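Local coordinates for protein superoxide dismutase [Fe] (Sulfolobus solfataricus, PDB 1WB7) that destroys superoxide anion radicals, converting them with the help of one bound iron per subunit into hydrogen peroxide and molecular oxygen, at residues H81-H84 / A85-W88; L14-K17 / I18-E22. The protein carries 1 engineered substitution. All blocks are in the same frame, centred on the assembly; numbering follows the deposited sequence.

Contact 1: H81-H84 / A85-W88; sequences HKLH and ALYW. With FE (Fe (III) ion), chain C.
His84 and Trp88 sit one helical turn apart, and the route of the His84 side chain shows how a helix can carry a metal ligand. Its CB lies 4.0 Å from Trp88 NE1, an indole nitrogen that spends its hydrogen on His38. With CG beside the backbone N (chi1 -79°), the imidazole leans back along the helix, and ND1 is hydrogen-bonded to the carbonyl oxygen of Gly80, which fixes the rotation of the ring and probably strengthens its donor character. The CD2 edge of the imidazole is turned toward Trp88 CZ2, near the histidine plane. At the tip NE2 meets the ferric iron at 2.1 Å, while water 1 is bound to the metal at 2.4 Å; His33, Asp170 and His174 complete the site. This is the long metal-binding helix 67-89 of the alpha-hairpin domain in the iron/manganese superoxide dismutase fold, and its regular i to i+4 bonds hold the ligand's backbone. Trp88 N reaches His84 O at 2.9 Å, almost straight (164°), and Tyr87 N reaches Leu83 O at 2.8 Å. His84 O also lies over the indole of Trp88, 3.0 Å above its plane and displaced toward the rim, with Trp88 CD1 the nearest ring atom. On another side of the helix Leu83 CD2 approaches Leu86 CD1 at 4.4 Å, both leucines packing on Ile165 of strand 165-170. Lys82 instead forms salt bridges to Asp141 and Glu143 of the second subunit, and His81 NE2 is hydrogen-bonded to Glu143 of that second subunit.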
ATOM      1  N   HIS A  81      -2.720  17.194  -5.145  1.00 12.45           N
ATOM      2  CA  HIS A  81      -3.218  18.401  -5.789  1.00 12.52           C
ATOM      3  C   HIS A  81      -4.574  18.177  -6.463  1.00 12.50           C
ATOM      4  O   HIS A  81      -5.546  18.882  -6.183  1.00 12.70           O
ATOM      5  CB  HIS A  81      -2.206  18.888  -6.828  1.00 12.76           C
ATOM      6  CG  HIS A  81      -2.784  19.834  -7.833  1.00 13.64           C
ATOM      7  ND1 HIS A  81      -3.414  21.007  -7.475  1.00 15.54           N
ATOM      8  CD2 HIS A  81      -2.846  19.772  -9.183  1.00 12.98           C
ATOM      9  CE1 HIS A  81      -3.842  21.624  -8.562  1.00 14.13           C
ATOM     10  NE2 HIS A  81      -3.510  20.896  -9.611  1.00 14.43           N
ATOM     11  N   LYS A  82      -4.639  17.192  -7.352  1.00 12.22           N
ATOM     12  CA  LYS A  82      -5.871  16.907  -8.074  1.00 12.11           C
ATOM     13  C   LYS A  82      -7.066  16.630  -7.170  1.00 12.12           C
ATOM     14  O   LYS A  82      -8.144  17.186  -7.380  1.00 12.26           O
ATOM     15  CB  LYS A  82      -5.661  15.732  -9.036  1.00 11.34           C
ATOM     16  CG  LYS A  82      -4.749  16.065 -10.205  1.00 11.69           C
ATOM     17  CD  LYS A  82      -4.574  14.868 -11.136  1.00 10.07           C
ATOM     18  CE  LYS A  82      -3.761  15.233 -12.380  1.00 11.47           C
ATOM     19  NZ  LYS A  82      -4.467  16.207 -13.284  1.00  7.57           N
ATOM     20  N   LEU A  83      -6.883  15.783  -6.162  1.00 11.90           N
ATOM     21  CA  LEU A  83      -7.976  15.452  -5.257  1.00 12.04           C
ATOM     22  C   LEU A  83      -8.465  16.648  -4.439  1.00 12.29           C
ATOM     23  O   LEU A  83      -9.665  16.798  -4.216  1.00 12.23           O
ATOM     24  CB  LEU A  83      -7.565  14.305  -4.331  1.00 10.30           C
ATOM     25  CG  LEU A  83      -7.297  12.979  -5.053  1.00  8.94           C
ATOM     26  CD1 LEU A  83      -6.976  11.896  -4.031  1.00  4.03           C
ATOM     27  CD2 LEU A  83      -8.518  12.590  -5.888  1.00  6.30           C
ATOM     28  N   HIS A  84      -7.553  17.503  -3.989  1.00 12.58           N
ATOM     29  CA  HIS A  84      -7.983  18.668  -3.234  1.00 13.16           C
ATOM     30  C   HIS A  84      -8.730  19.628  -4.158  1.00 13.53           C
ATOM     31  O   HIS A  84      -9.724  20.238  -3.761  1.00 13.84           O
ATOM     32  CB  HIS A  84      -6.790  19.366  -2.569  1.00 11.82           C
ATOM     33  CG  HIS A  84      -6.322  18.683  -1.321  1.00 10.42           C
ATOM     34  ND1 HIS A  84      -5.503  17.578  -1.338  1.00 11.82           N
ATOM     35  CD2 HIS A  84      -6.595  18.927  -0.016  1.00 11.59           C
ATOM     36  CE1 HIS A  84      -5.290  17.168  -0.099  1.00 11.86           C
ATOM     37  NE2 HIS A  84      -5.943  17.969   0.723  1.00 11.10           N
ATOM     38  N   ALA A  85      -8.261  19.742  -5.398  1.00 13.62           N
ATOM     39  CA  ALA A  85      -8.905  20.618  -6.371  1.00 13.71           C
ATOM     40  C   ALA A  85     -10.337  20.141  -6.601  1.00 13.78           C
ATOM     41  O   ALA A  85     -11.246  20.945  -6.781  1.00 14.04           O
ATOM     42  CB  ALA A  85      -8.129  20.610  -7.687  1.00 11.74           C
ATOM     43  N   LEU A  86     -10.535  18.828  -6.608  1.00 13.61           N
ATOM     44  CA  LEU A  86     -11.870  18.279  -6.791  1.00 13.54           C
ATOM     45  C   LEU A  86     -12.682  18.525  -5.528  1.00 13.58           C
ATOM     46  O   LEU A  86     -13.865  18.857  -5.582  1.00 13.75           O
ATOM     47  CB  LEU A  86     -11.801  16.776  -7.061  1.00 12.18           C
ATOM     48  CG  LEU A  86     -11.254  16.315  -8.408  1.00 10.42           C
ATOM     49  CD1 LEU A  86     -11.270  14.806  -8.446  1.00  6.04           C
ATOM     50  CD2 LEU A  86     -12.098  16.895  -9.549  1.00  7.67           C
ATOM     51  N   TYR A  87     -12.023  18.357  -4.388  1.00 13.61           N
ATOM     52  CA  TYR A  87     -12.645  18.535  -3.084  1.00 13.68           C
ATOM     53  C   TYR A  87     -13.273  19.917  -2.913  1.00 13.92           C
ATOM     54  O   TYR A  87     -14.429  20.025  -2.508  1.00 14.16           O
ATOM     55  CB  TYR A  87     -11.591  18.284  -2.010  1.00 13.24           C
ATOM     56  CG  TYR A  87     -12.076  18.401  -0.583  1.00 12.45           C
ATOM     57  CD1 TYR A  87     -13.110  17.595  -0.101  1.00 10.49           C
ATOM     58  CD2 TYR A  87     -11.449  19.277   0.304  1.00 10.37           C
ATOM     59  CE1 TYR A  87     -13.499  17.657   1.236  1.00 10.88           C
ATOM     60  CE2 TYR A  87     -11.829  19.347   1.638  1.00  8.94           C
ATOM     61  CZ  TYR A  87     -12.849  18.536   2.099  1.00 11.03           C
ATOM     62  OH  TYR A  87     -13.192  18.589   3.427  1.00  9.38           O
ATOM     63  N   TRP A  88     -12.513  20.970  -3.222  1.00 14.07           N
ATOM     64  CA  TRP A  88     -13.010  22.344  -3.089  1.00 14.25           C
ATOM     65  C   TRP A  88     -14.239  22.584  -3.959  1.00 14.60           C
ATOM     66  O   TRP A  88     -15.219  23.174  -3.507  1.00 14.54           O
ATOM     67  CB  TRP A  88     -11.936  23.361  -3.495  1.00 11.73           C
ATOM     68  CG  TRP A  88     -10.642  23.214  -2.786  1.00 12.32           C
ATOM     69  CD1 TRP A  88      -9.401  23.207  -3.354  1.00 12.41           C
ATOM     70  CD2 TRP A  88     -10.444  23.021  -1.380  1.00 11.59           C
ATOM     71  NE1 TRP A  88      -8.442  23.016  -2.391  1.00 15.76           N
ATOM     72  CE2 TRP A  88      -9.055  22.897  -1.170  1.00 13.92           C
ATOM     73  CE3 TRP A  88     -11.307  22.936  -0.279  1.00 12.53           C
ATOM     74  CZ2 TRP A  88      -8.503  22.691   0.102  1.00 13.81           C
ATOM     75  CZ3 TRP A  88     -10.756  22.729   0.989  1.00 13.82           C
ATOM     76  CH2 TRP A  88      -9.369  22.610   1.165  1.00 14.76           C
TER
HETATM   77 FE    FE C 212      -6.750  17.398   2.610  1.00 14.56          FE
HETATM   78  O   HOH W   1      -5.888  15.211   2.252  1.00 29.12           O

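Contact 2: L14-K17 / I18-E22; sequences LPYK and IDALE
Tyr16 and Ala20 meet at the apolar centre of this contact, their CB atoms 3.6 Å apart, where the chain folds back through two overlapping type I beta turns, Lys17 to Ala20 and Asp19 to Glu22. These turns belong to the loop that leads into helix 27-57 of the alpha-hairpin domain. The Tyr16 ring is layered between two aliphatic groups: Pro15 CD lies over the centre of one face, and Leu21 CD2 covers the opposite face toward its rim, 4.2 Å above the plane. Leu21 also brings CD1 to within 4.0 Å of Tyr16 CE1, the two side chains crossing at about a right angle. The ring takes this place between Pro15 and Leu21 with the tyrosine CG set between its own backbone N and carbonyl carbon (chi1 32°). The phenol oxygen at the far end of the ring is hydrogen-bonded to the main-chain oxygen of Trp88. Next to this core, Leu14 CD2 touches Ile18 CG2 at 3.8 Å, again roughly perpendicular, and both residues pack on Ile30 of helix 27-57.

Farther out the backbone closes the first turn. Ala20 N donates to Lys17 O at 3.2 Å; the N-H points well at its acceptor (159°), but the donor stands above the carbonyl plane, 66° out of it, a position off the oxygen lone pairs. The second turn is closed by Glu22 N and Asp19 O. At the polar edge the Lys17 chain, bent at chi2 and chi3, curls back over the turn and lays its end against the Ala20 methyl. Its NZ therefore stays 6.0 Å from Asp19 OD1, too far for a salt bridge, whereas that same carboxylate oxygen lies 3.2 Å from Lys17 CB.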
ATOM      1  N   LEU A  14      -9.624  29.245  -4.684  1.00 19.93           N
ATOM      2  CA  LEU A  14     -10.692  28.669  -3.880  1.00 20.50           C
ATOM      3  C   LEU A  14     -12.002  29.176  -4.494  1.00 20.84           C
ATOM      4  O   LEU A  14     -12.083  30.323  -4.916  1.00 21.37           O
ATOM      5  CB  LEU A  14     -10.539  29.137  -2.431  1.00 20.51           C
ATOM      6  CG  LEU A  14     -11.103  28.255  -1.319  1.00 22.00           C
ATOM      7  CD1 LEU A  14     -10.580  26.829  -1.461  1.00 18.91           C
ATOM      8  CD2 LEU A  14     -10.706  28.848   0.025  1.00 18.30           C
ATOM      9  N   PRO A  15     -13.040  28.327  -4.561  1.00 21.00           N
ATOM     10  CA  PRO A  15     -14.329  28.731  -5.145  1.00 20.97           C
ATOM     11  C   PRO A  15     -15.180  29.626  -4.252  1.00 21.19           C
ATOM     12  O   PRO A  15     -16.234  30.110  -4.671  1.00 21.46           O
ATOM     13  CB  PRO A  15     -15.031  27.396  -5.411  1.00 20.91           C
ATOM     14  CG  PRO A  15     -13.917  26.362  -5.341  1.00 21.34           C
ATOM     15  CD  PRO A  15     -13.046  26.890  -4.252  1.00 20.29           C
ATOM     16  N   TYR A  16     -14.725  29.839  -3.023  1.00 21.03           N
ATOM     17  CA  TYR A  16     -15.458  30.651  -2.063  1.00 21.13           C
ATOM     18  C   TYR A  16     -14.509  31.161  -0.995  1.00 21.48           C
ATOM     19  O   TYR A  16     -13.320  30.844  -1.007  1.00 21.58           O
ATOM     20  CB  TYR A  16     -16.568  29.808  -1.423  1.00 20.12           C
ATOM     21  CG  TYR A  16     -16.196  28.344  -1.289  1.00 19.79           C
ATOM     22  CD1 TYR A  16     -15.215  27.929  -0.383  1.00 18.94           C
ATOM     23  CD2 TYR A  16     -16.779  27.380  -2.119  1.00 16.18           C
ATOM     24  CE1 TYR A  16     -14.818  26.591  -0.313  1.00 15.02           C
ATOM     25  CE2 TYR A  16     -16.388  26.043  -2.057  1.00 16.01           C
ATOM     26  CZ  TYR A  16     -15.405  25.659  -1.156  1.00 17.09           C
ATOM     27  OH  TYR A  16     -14.990  24.348  -1.124  1.00 16.59           O
ATOM     28  N   LYS A  17     -15.037  31.963  -0.079  1.00 21.68           N
ATOM     29  CA  LYS A  17     -14.243  32.512   1.008  1.00 21.86           C
ATOM     30  C   LYS A  17     -13.895  31.344   1.920  1.00 21.75           C
ATOM     31  O   LYS A  17     -14.578  30.321   1.899  1.00 21.83           O
ATOM     32  CB  LYS A  17     -15.051  33.557   1.781  1.00 24.09           C
ATOM     33  CG  LYS A  17     -15.748  34.614   0.917  1.00 29.10           C
ATOM     34  CD  LYS A  17     -17.226  34.260   0.639  1.00 33.95           C
ATOM     35  CE  LYS A  17     -17.386  33.094  -0.344  1.00 33.70           C
ATOM     36  NZ  LYS A  17     -18.794  32.620  -0.510  1.00 35.16           N
ATOM     37  N   ILE A  18     -12.849  31.494   2.730  1.00 21.64           N
ATOM     38  CA  ILE A  18     -12.429  30.418   3.622  1.00 21.53           C
ATOM     39  C   ILE A  18     -13.426  30.097   4.740  1.00 21.73           C
ATOM     40  O   ILE A  18     -13.345  29.036   5.362  1.00 21.79           O
ATOM     41  CB  ILE A  18     -11.051  30.715   4.260  1.00 21.43           C
ATOM     42  CG1 ILE A  18     -11.126  31.986   5.108  1.00 21.57           C
ATOM     43  CG2 ILE A  18      -9.993  30.849   3.174  1.00 18.28           C
ATOM     44  CD1 ILE A  18      -9.849  32.279   5.879  1.00 21.19           C
ATOM     45  N   ASP A  19     -14.368  30.998   4.988  1.00 21.62           N
ATOM     46  CA  ASP A  19     -15.362  30.780   6.034  1.00 21.63           C
ATOM     47  C   ASP A  19     -16.722  30.379   5.465  1.00 21.32           C
ATOM     48  O   ASP A  19     -17.677  30.150   6.209  1.00 21.33           O
ATOM     49  CB  ASP A  19     -15.513  32.051   6.870  1.00 23.39           C
ATOM     50  CG  ASP A  19     -16.017  33.232   6.054  1.00 26.54           C
ATOM     51  OD1 ASP A  19     -16.023  33.149   4.804  1.00 25.95           O
ATOM     52  OD2 ASP A  19     -16.401  34.251   6.669  1.00 30.58           O
ATOM     53  N   ALA A  20     -16.800  30.281   4.144  1.00 21.11           N
ATOM     54  CA  ALA A  20     -18.049  29.937   3.477  1.00 20.91           C
ATOM     55  C   ALA A  20     -18.646  28.604   3.899  1.00 20.69           C
ATOM     56  O   ALA A  20     -19.851  28.402   3.778  1.00 20.63           O
ATOM     57  CB  ALA A  20     -17.846  29.953   1.962  1.00 21.89           C
ATOM     58  N   LEU A  21     -17.816  27.696   4.403  1.00 20.62           N
ATOM     59  CA  LEU A  21     -18.312  26.378   4.786  1.00 20.47           C
ATOM     60  C   LEU A  21     -18.723  26.222   6.244  1.00 20.33           C
ATOM     61  O   LEU A  21     -19.168  25.152   6.656  1.00 20.04           O
ATOM     62  CB  LEU A  21     -17.284  25.307   4.404  1.00 20.23           C
ATOM     63  CG  LEU A  21     -16.898  25.320   2.917  1.00 20.92           C
ATOM     64  CD1 LEU A  21     -16.019  24.116   2.594  1.00 18.11           C
ATOM     65  CD2 LEU A  21     -18.157  25.300   2.057  1.00 20.25           C
ATOM     66  N   GLU A  22     -18.577  27.281   7.031  1.00 20.53           N
ATOM     67  CA  GLU A  22     -18.976  27.219   8.432  1.00 20.66           C
ATOM     68  C   GLU A  22     -20.493  27.067   8.501  1.00 20.41           C
ATOM     69  O   GLU A  22     -21.208  27.516   7.613  1.00 20.46           O
ATOM     70  CB  GLU A  22     -18.550  28.492   9.163  1.00 22.30           C
ATOM     71  CG  GLU A  22     -17.480  28.257  10.210  1.00 26.48           C
ATOM     72  CD  GLU A  22     -16.389  29.297  10.145  1.00 29.73           C
ATOM     73  OE1 GLU A  22     -15.447  29.230  10.961  1.00 33.67           O
ATOM     74  OE2 GLU A  22     -16.471  30.179   9.270  1.00 37.14           O
TER

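How the contacts relate
From the N terminus the chain first reaches contact 2, whose two turns, within 17-22, reverse the chain in the loop before helix 27-57. The chain then runs out along that helix and returns in helix 67-89, where contact 1 spans successive turns close to the helix end. The two therefore stand in series, neither nested nor crossed, with centres about 14 Å apart. They nevertheless touch in space: Trp88, the last residue of contact 1, packs its side chain on Leu14 and Pro15. The N-terminal loop is thus tied to the end of the helix that supplies an iron ligand, within one alpha-hairpin domain.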